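Local coordinates for putative transcription antitermination protein nusG (PDB 3LPE) that stimulates transcription elongation as the NGN domain of archaeal Spt5, which pairs with Spt4 and mediates binding to RNA polymerase, at residues M11-R16 with G75-I81; L28-A33 with E65-M70; L44-L49 with I86-L90. All coordinates share one frame; numbering follows the deposited sequence.

Interaction 1 of 3, residues M11-R16 with G75-I81; sequences MIFAVR and GIVPGTI
The Phe13 ring has the carbonyl O of Val77 at its edge, near the ring plane, while Gly79 O, Ile76 CG2 and the Thr80 methyl approach it obliquely. Thr80 CG2 lies 3.8 Å from both CE1 and CZ of Phe13, and Ile76 CG2 stands 3.9 Å from Phe13 CB. Having CG anti to the carbonyl carbon (chi1 -68°) brings the ring beside the backbone and Thr80 methyl of 77-80; Lys60 of helix 60-67 also touches the Phe13 side chain. Ala14 CB packs against Val77 CB and CG2.

Three backbone bonds fix the pairing: Arg16 N to Gly75 O, Val77 N to Ala14 O and Ile81 N to Ile12 O, each 2.8 Å. Between the last two no direct backbone bond joins the segments; instead a water accepts from Ala14 N at 2.7 Å and donates to Val77 O and Gly79 O. Positive phi at Gly79 (87°) accompanies this detour. Val15 and Ile76 form the antiparallel non-hydrogen-bonded pair that joins strand 12-17 to 73-76, the outermost strand on that side within the chain. The beta-alpha-beta-beta-alpha-beta order and antiparallel sheet are those of the ferredoxin-like fold of NGN domains, to which helix 83-90 is added.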
loop_
_atom_site.group_PDB
_atom_site.type_symbol
_atom_site.label_atom_id
_atom_site.label_comp_id
_atom_site.label_asym_id
_atom_site.label_seq_id
_atom_site.Cartn_x
_atom_site.Cartn_y
_atom_site.Cartn_z
ATOM N N MET A 11 0.867 3.947 -14.194
ATOM C CA MET A 11 2.053 4.450 -13.457
ATOM C C MET A 11 2.198 4.064 -11.980
ATOM O O MET A 11 1.267 4.204 -11.166
ATOM C CB MET A 11 2.190 5.959 -13.644
ATOM C CG MET A 11 2.327 6.339 -15.104
ATOM S SD MET A 11 2.762 8.067 -15.352
ATOM C CE MET A 11 1.326 8.657 -16.223
ATOM N N ILE A 12 3.394 3.576 -11.647
ATOM C CA ILE A 12 3.754 3.311 -10.269
ATOM C C ILE A 12 5.111 3.961 -10.001
ATOM O O ILE A 12 6.010 3.858 -10.817
ATOM C CB ILE A 12 3.877 1.813 -10.005
ATOM C CG1 ILE A 12 2.543 1.114 -10.309
ATOM C CG2 ILE A 12 4.231 1.570 -8.557
ATOM C CD1 ILE A 12 2.702 -0.360 -10.550
ATOM N N PHE A 13 5.245 4.632 -8.861
ATOM C CA PHE A 13 6.506 5.318 -8.532
ATOM C C PHE A 13 7.029 4.840 -7.187
ATOM O O PHE A 13 6.245 4.503 -6.292
ATOM C CB PHE A 13 6.291 6.837 -8.478
ATOM C CG PHE A 13 5.980 7.440 -9.821
ATOM C CD1 PHE A 13 6.998 7.725 -10.714
ATOM C CD2 PHE A 13 4.667 7.675 -10.208
ATOM C CE1 PHE A 13 6.718 8.262 -11.972
ATOM C CE2 PHE A 13 4.382 8.221 -11.456
ATOM C CZ PHE A 13 5.407 8.509 -12.333
ATOM N N ALA A 14 8.349 4.804 -7.052
ATOM C CA ALA A 14 8.968 4.552 -5.755
ATOM C C ALA A 14 9.256 5.893 -5.075
ATOM O O ALA A 14 9.880 6.767 -5.668
ATOM C CB ALA A 14 10.251 3.708 -5.925
ATOM N N VAL A 15 8.737 6.064 -3.861
ATOM C CA VAL A 15 8.954 7.260 -3.060
ATOM C C VAL A 15 9.965 6.879 -1.964
ATOM O O VAL A 15 9.758 5.920 -1.237
ATOM C CB VAL A 15 7.641 7.731 -2.408
ATOM C CG1 VAL A 15 7.903 8.830 -1.378
ATOM C CG2 VAL A 15 6.687 8.209 -3.476
ATOM N N ARG A 16 11.062 7.614 -1.874
ATOM C CA ARG A 16 12.081 7.280 -0.878
ATOM C C ARG A 16 11.704 7.837 0.485
ATOM O O ARG A 16 11.329 8.980 0.614
ATOM C CB ARG A 16 13.451 7.789 -1.301
ATOM C CG ARG A 16 14.544 7.415 -0.295
ATOM C CD ARG A 16 15.938 7.831 -0.739
ATOM N NE ARG A 16 16.908 7.449 0.297
ATOM C CZ ARG A 16 18.161 7.895 0.363
ATOM N NH1 ARG A 16 18.606 8.751 -0.541
ATOM N NH2 ARG A 16 18.952 7.502 1.355
ATOM N N GLY A 75 12.030 12.056 -1.521
ATOM C CA GLY A 75 11.671 12.415 -2.875
ATOM C C GLY A 75 11.189 11.201 -3.673
ATOM O O GLY A 75 10.925 10.145 -3.108
ATOM N N ILE A 76 11.104 11.359 -4.990
ATOM C CA ILE A 76 10.625 10.296 -5.877
ATOM C C ILE A 76 11.768 9.753 -6.736
ATOM O O ILE A 76 12.562 10.508 -7.294
ATOM C CB ILE A 76 9.482 10.823 -6.764
ATOM C CG1 ILE A 76 8.410 11.482 -5.887
ATOM C CG2 ILE A 76 8.865 9.685 -7.624
ATOM C CD1 ILE A 76 7.292 12.185 -6.674
ATOM N N VAL A 77 11.890 8.433 -6.777
ATOM C CA VAL A 77 12.847 7.767 -7.653
ATOM C C VAL A 77 12.459 8.036 -9.098
ATOM O O VAL A 77 11.277 7.974 -9.437
ATOM C CB VAL A 77 12.862 6.252 -7.363
ATOM C CG1 VAL A 77 13.699 5.483 -8.385
ATOM C CG2 VAL A 77 13.386 6.023 -5.967
ATOM N N PRO A 78 13.446 8.354 -9.960
ATOM C CA PRO A 78 13.150 8.669 -11.360
ATOM C C PRO A 78 12.627 7.443 -12.109
ATOM O O PRO A 78 13.115 6.330 -11.895
ATOM C CB PRO A 78 14.506 9.082 -11.932
ATOM C CG PRO A 78 15.360 9.389 -10.754
ATOM C CD PRO A 78 14.879 8.521 -9.645
ATOM N N GLY A 79 11.621 7.654 -12.946
ATOM C CA GLY A 79 11.089 6.613 -13.812
ATOM C C GLY A 79 10.017 5.792 -13.134
ATOM O O GLY A 79 10.006 5.682 -11.922
ATOM N N THR A 80 9.113 5.213 -13.921
ATOM C CA THR A 80 8.067 4.373 -13.369
ATOM C C THR A 80 8.622 2.999 -13.012
ATOM O O THR A 80 9.716 2.625 -13.434
ATOM C CB THR A 80 6.895 4.201 -14.368
ATOM O OG1 THR A 80 7.421 3.810 -15.639
ATOM C CG2 THR A 80 6.126 5.532 -14.542
ATOM N N ILE A 81 7.848 2.256 -12.227
ATOM C CA ILE A 81 8.168 0.876 -11.902
ATOM C C ILE A 81 7.180 -0.027 -12.628
ATOM O O ILE A 81 5.969 0.164 -12.500
ATOM C CB ILE A 81 8.006 0.612 -10.416
ATOM C CG1 ILE A 81 8.693 1.715 -9.575
ATOM C CG2 ILE A 81 8.533 -0.775 -10.047
ATOM C CD1 ILE A 81 10.193 1.809 -9.781
HETATM O O HOH W 1 4.311 1.626 -13.842
HETATM O O HOH W 2 9.803 5.839 -9.113
#

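Interaction 2 of 3, residues L28-A33 with E65-M70; sequences LMASRA and ELIKGM
Arg32 reaches the carbonyls of Glu65 and Leu66 because its CG is anti to the backbone N and the chain stays extended to NE; a turn at chi4 (82°) then presents the guanidinium edge to them. This joins the two helices, 22-35 and 60-67, that pack on one face of the ferredoxin-like NGN sheet. Arg32 NE and Arg32 NH2 grip Glu65 O side-on, at 3.1 and 3.0 Å, and the oxygen lies only 3° out of the guanidinium plane, so both N-H groups serve one acceptor. Arg32 NE also makes a weak bond to Leu66 O. A longer salt bridge, 3.4 Å from Arg32 NH2 to Glu65 OE2, comes from a glutamate side chain bent at chi2. Lys68 O lies over one guanidinium face, offset toward the rim.

Beside the arginine, Met29 lies across Leu66, nearly perpendicular, with Met29 CG 3.7 Å from Leu66 CD2. Val53 and Val55 of strand 52-57 also touch Met29, tying the helix pair to the sheet. The type II turn from Ile67 to Met70 brings the chain back toward helix 22-35: Met70 SD lies 4.0 Å from Met29 CG, and the bend at chi3 (-74°) turns Met70 CE to 3.9 Å from Leu28 CB.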
loop_
_atom_site.group_PDB
_atom_site.type_symbol
_atom_site.label_atom_id
_atom_site.label_comp_id
_atom_site.label_asym_id
_atom_site.label_seq_id
_atom_site.Cartn_x
_atom_site.Cartn_y
_atom_site.Cartn_z
ATOM N N LEU A 28 -0.051 8.002 6.210
ATOM C CA LEU A 28 -0.207 9.426 5.946
ATOM C C LEU A 28 -0.573 9.687 4.495
ATOM O O LEU A 28 -1.378 10.568 4.186
ATOM C CB LEU A 28 1.092 10.178 6.275
ATOM C CG LEU A 28 1.516 10.086 7.737
ATOM C CD1 LEU A 28 2.879 10.769 7.928
ATOM C CD2 LEU A 28 0.450 10.703 8.650
ATOM N N MET A 29 0.031 8.932 3.597
ATOM C CA MET A 29 -0.245 9.098 2.179
ATOM C C MET A 29 -1.710 8.781 1.880
ATOM O O MET A 29 -2.381 9.510 1.156
ATOM C CB MET A 29 0.638 8.165 1.356
ATOM C CG MET A 29 2.040 8.698 1.109
ATOM S SD MET A 29 3.031 7.390 0.416
ATOM C CE MET A 29 4.345 8.304 -0.390
ATOM N N ALA A 30 -2.193 7.676 2.415
ATOM C CA ALA A 30 -3.568 7.249 2.099
ATOM C C ALA A 30 -4.566 8.303 2.583
ATOM O O ALA A 30 -5.506 8.660 1.883
ATOM C CB ALA A 30 -3.870 5.900 2.726
ATOM N N SER A 31 -4.348 8.808 3.790
ATOM C CA SER A 31 -5.170 9.879 4.330
ATOM C C SER A 31 -5.134 11.114 3.439
ATOM O O SER A 31 -6.176 11.678 3.120
ATOM C CB SER A 31 -4.717 10.232 5.750
ATOM O OG SER A 31 -4.909 9.115 6.591
ATOM N N ARG A 32 -3.941 11.534 3.023
ATOM C CA ARG A 32 -3.843 12.724 2.193
ATOM C C ARG A 32 -4.469 12.521 0.815
ATOM O O ARG A 32 -5.046 13.446 0.243
ATOM C CB ARG A 32 -2.386 13.190 2.055
ATOM C CG ARG A 32 -2.222 14.454 1.247
ATOM C CD ARG A 32 -0.834 15.045 1.445
ATOM N NE ARG A 32 -0.509 16.047 0.437
ATOM C CZ ARG A 32 -0.898 17.318 0.485
ATOM N NH1 ARG A 32 -1.647 17.749 1.494
ATOM N NH2 ARG A 32 -0.550 18.155 -0.485
ATOM N N ALA A 33 -4.319 11.322 0.266
ATOM C CA ALA A 33 -4.861 11.023 -1.049
ATOM C C ALA A 33 -6.394 11.178 -1.031
ATOM O O ALA A 33 -6.968 11.788 -1.919
ATOM C CB ALA A 33 -4.457 9.613 -1.487
ATOM N N GLU A 65 2.142 15.897 -5.538
ATOM C CA GLU A 65 1.208 16.564 -4.641
ATOM C C GLU A 65 1.012 15.742 -3.370
ATOM O O GLU A 65 0.874 16.285 -2.271
ATOM C CB GLU A 65 -0.140 16.807 -5.327
ATOM C CG GLU A 65 -1.091 17.684 -4.510
ATOM C CD GLU A 65 -0.562 19.098 -4.298
ATOM O OE1 GLU A 65 0.372 19.501 -5.015
ATOM O OE2 GLU A 65 -1.080 19.811 -3.419
ATOM N N LEU A 66 1.014 14.427 -3.530
ATOM C CA LEU A 66 0.837 13.520 -2.400
ATOM C C LEU A 66 1.934 13.754 -1.344
ATOM O O LEU A 66 1.655 13.828 -0.147
ATOM C CB LEU A 66 0.875 12.063 -2.898
ATOM C CG LEU A 66 0.751 10.983 -1.822
ATOM C CD1 LEU A 66 -0.679 11.013 -1.236
ATOM C CD2 LEU A 66 1.085 9.615 -2.385
ATOM N N ILE A 67 3.181 13.893 -1.785
ATOM C CA ILE A 67 4.287 13.923 -0.826
ATOM C C ILE A 67 4.669 15.356 -0.470
ATOM O O ILE A 67 5.547 15.588 0.347
ATOM C CB ILE A 67 5.557 13.174 -1.346
ATOM C CG1 ILE A 67 6.149 13.858 -2.581
ATOM C CG2 ILE A 67 5.275 11.709 -1.611
ATOM C CD1 ILE A 67 7.572 13.346 -2.957
ATOM N N LYS A 68 4.012 16.315 -1.109
ATOM C CA LYS A 68 4.343 17.719 -0.912
ATOM C C LYS A 68 4.337 18.095 0.573
ATOM O O LYS A 68 3.291 18.059 1.224
ATOM C CB LYS A 68 3.377 18.600 -1.698
ATOM C CG LYS A 68 3.739 20.082 -1.746
ATOM C CD LYS A 68 2.812 20.813 -2.709
ATOM C CE LYS A 68 2.939 22.316 -2.574
ATOM N NZ LYS A 68 1.851 23.009 -3.310
ATOM N N GLY A 69 5.514 18.435 1.107
ATOM C CA GLY A 69 5.627 18.870 2.490
ATOM C C GLY A 69 5.483 17.769 3.529
ATOM O O GLY A 69 5.445 18.037 4.730
ATOM N N MET A 70 5.393 16.524 3.079
ATOM C CA MET A 70 5.328 15.390 4.001
ATOM C C MET A 70 6.674 15.121 4.696
ATOM O O MET A 70 7.688 14.939 4.036
ATOM C CB MET A 70 4.859 14.133 3.252
ATOM C CG MET A 70 4.594 12.942 4.153
ATOM S SD MET A 70 3.807 11.577 3.268
ATOM C CE MET A 70 2.153 12.238 3.099
#

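Interaction 3 of 3, residues L44-L49 with I86-L90; sequences LASESL and IEPLL
Strand 40-45 runs out into a type I turn from Ser46 to Leu49, closed by Leu49 N to Ser46 O at 2.9 Å, and this turn faces a weakly bonded, kinked helical segment, 86-90, across a CA-CA distance of 6.5 Å between Ser46 and Leu89. Leu89 carries much of the contact. Its chi1 of -60°, with CG opposite the residue's own carbonyl carbon, turns both methyls toward 44-49: Leu89 CD2 meets the serine hydroxyls, 3.2 Å from Ser48 OG and 3.7 Å from Ser46 OG, while CD1 approaches the leucines of the other segment, Leu44 CD2 and Leu49 CD2, more loosely.

Ser46 forms an ST turn, its OG accepting from Ser48 N at 3.0 Å with an N-H...O angle of 151°, which fixes the hydroxyl on the side facing the helix. A water lies a short 2.5 Å from Ser46 OG and donates to Leu89 O at 2.8 Å. Helix 83-90 follows the ferredoxin-like core and packs on its sheet, with Leu54 of strand 52-57 touching Leu44, Leu49, Ile86 and Leu89. Leu44 and Ile86 pass alongside each other, pointing opposite ways, with Leu44 CD2 3.9 Å from Ile86 CG2. Leu44 and Ala45 also pair with a strand of the neighbouring RNA polymerase subunit E'' chain, carrying the sheet across the interface.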
loop_
_atom_site.group_PDB
_atom_site.type_symbol
_atom_site.label_atom_id
_atom_site.label_comp_id
_atom_site.label_asym_id
_atom_site.label_seq_id
_atom_site.Cartn_x
_atom_site.Cartn_y
_atom_site.Cartn_z
ATOM N N LEU A 44 2.123 0.680 -1.475
ATOM C CA LEU A 44 2.647 -0.618 -1.063
ATOM C C LEU A 44 3.955 -0.441 -0.286
ATOM O O LEU A 44 4.897 0.201 -0.780
ATOM C CB LEU A 44 2.872 -1.501 -2.307
ATOM C CG LEU A 44 3.717 -2.753 -2.124
ATOM C CD1 LEU A 44 2.888 -3.824 -1.506
ATOM C CD2 LEU A 44 4.283 -3.215 -3.446
ATOM N N ALA A 45 3.994 -0.989 0.923
ATOM C CA ALA A 45 5.185 -0.944 1.757
ATOM C C ALA A 45 5.600 -2.363 2.069
ATOM O O ALA A 45 4.972 -3.023 2.889
ATOM C CB ALA A 45 4.932 -0.153 3.046
ATOM N N SER A 46 6.642 -2.833 1.391
ATOM C CA SER A 46 7.147 -4.196 1.551
ATOM C C SER A 46 8.332 -4.235 2.505
ATOM O O SER A 46 9.219 -3.376 2.423
ATOM C CB SER A 46 7.600 -4.733 0.193
ATOM O OG SER A 46 8.382 -5.904 0.347
ATOM N N GLU A 47 8.357 -5.236 3.381
ATOM C CA GLU A 47 9.450 -5.408 4.329
ATOM C C GLU A 47 10.747 -5.683 3.592
ATOM O O GLU A 47 11.825 -5.474 4.127
ATOM C CB GLU A 47 9.160 -6.555 5.303
ATOM C CG GLU A 47 8.131 -6.212 6.355
ATOM C CD GLU A 47 8.520 -4.994 7.167
ATOM O OE1 GLU A 47 7.635 -4.162 7.467
ATOM O OE2 GLU A 47 9.716 -4.863 7.500
ATOM N N SER A 48 10.649 -6.154 2.358
ATOM C CA SER A 48 11.848 -6.514 1.625
ATOM C C SER A 48 12.339 -5.303 0.839
ATOM O O SER A 48 13.283 -5.382 0.049
ATOM C CB SER A 48 11.583 -7.724 0.722
ATOM O OG SER A 48 10.985 -7.308 -0.481
ATOM N N LEU A 49 11.708 -4.166 1.088
ATOM C CA LEU A 49 12.082 -2.933 0.406
ATOM C C LEU A 49 12.173 -1.769 1.380
ATOM O O LEU A 49 11.314 -0.892 1.394
ATOM C CB LEU A 49 11.076 -2.605 -0.692
ATOM C CG LEU A 49 11.451 -1.419 -1.569
ATOM C CD1 LEU A 49 12.859 -1.621 -2.108
ATOM C CD2 LEU A 49 10.447 -1.257 -2.706
ATOM N N ILE A 86 7.018 -5.544 -9.299
ATOM C CA ILE A 86 6.273 -5.446 -8.059
ATOM C C ILE A 86 5.653 -6.770 -7.598
ATOM O O ILE A 86 5.582 -7.047 -6.405
ATOM C CB ILE A 86 5.176 -4.375 -8.218
ATOM C CG1 ILE A 86 5.823 -2.990 -8.243
ATOM C CG2 ILE A 86 4.122 -4.478 -7.124
ATOM C CD1 ILE A 86 4.843 -1.873 -8.426
ATOM N N GLU A 87 5.205 -7.586 -8.550
ATOM C CA GLU A 87 4.525 -8.838 -8.248
ATOM C C GLU A 87 5.210 -9.742 -7.213
ATOM O O GLU A 87 4.533 -10.289 -6.332
ATOM C CB GLU A 87 4.219 -9.614 -9.539
ATOM C CG GLU A 87 3.297 -8.850 -10.480
ATOM C CD GLU A 87 2.926 -9.639 -11.721
ATOM O OE1 GLU A 87 2.629 -10.846 -11.592
ATOM O OE2 GLU A 87 2.917 -9.045 -12.819
ATOM N N PRO A 88 6.542 -9.915 -7.315
ATOM C CA PRO A 88 7.209 -10.760 -6.319
ATOM C C PRO A 88 7.055 -10.214 -4.899
ATOM O O PRO A 88 7.124 -10.981 -3.938
ATOM C CB PRO A 88 8.688 -10.713 -6.753
ATOM C CG PRO A 88 8.653 -10.355 -8.198
ATOM C CD PRO A 88 7.496 -9.403 -8.320
ATOM N N LEU A 89 6.858 -8.906 -4.771
ATOM C CA LEU A 89 6.642 -8.304 -3.458
ATOM C C LEU A 89 5.289 -8.682 -2.842
ATOM O O LEU A 89 5.119 -8.626 -1.622
ATOM C CB LEU A 89 6.771 -6.781 -3.535
ATOM C CG LEU A 89 8.140 -6.301 -4.026
ATOM C CD1 LEU A 89 8.197 -4.788 -4.090
ATOM C CD2 LEU A 89 9.208 -6.837 -3.121
ATOM N N LEU A 90 4.346 -9.088 -3.692
ATOM C CA LEU A 90 2.981 -9.389 -3.261
ATOM C C LEU A 90 2.878 -10.660 -2.435
ATOM O O LEU A 90 2.067 -10.754 -1.518
ATOM C CB LEU A 90 2.048 -9.474 -4.462
ATOM C CG LEU A 90 1.241 -8.208 -4.739
ATOM C CD1 LEU A 90 1.969 -6.979 -4.258
ATOM C CD2 LEU A 90 0.916 -8.099 -6.221
HETATM O O HOH W 3 7.156 -8.129 0.253
#

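The three contacts lie within one NGN domain. Interactions 1 and 3 have centres about 14 Å apart and meet the same sheet, touching through Ile12 CD1 and Ile86 CD1; the centre of interaction 2 is also about 14 Å from that of interaction 1, and there Val15 packs on Met29 and Ile67, Ile76 on Ile67. Interactions 2 and 3 (centres about 20 Å apart, nearest atoms about 7 Å) sit on opposite sides of the chain's centre. Along the chain, interaction 2 is nested inside the loop closed by interaction 1, whereas interaction 3 alternates with both. On strand 12-17, Val15 touches the helix pair and Ile12, three residues earlier, helix 83-90, consistent with opposite sheet faces; strand 40-45 extends the sheet into the partner subunit.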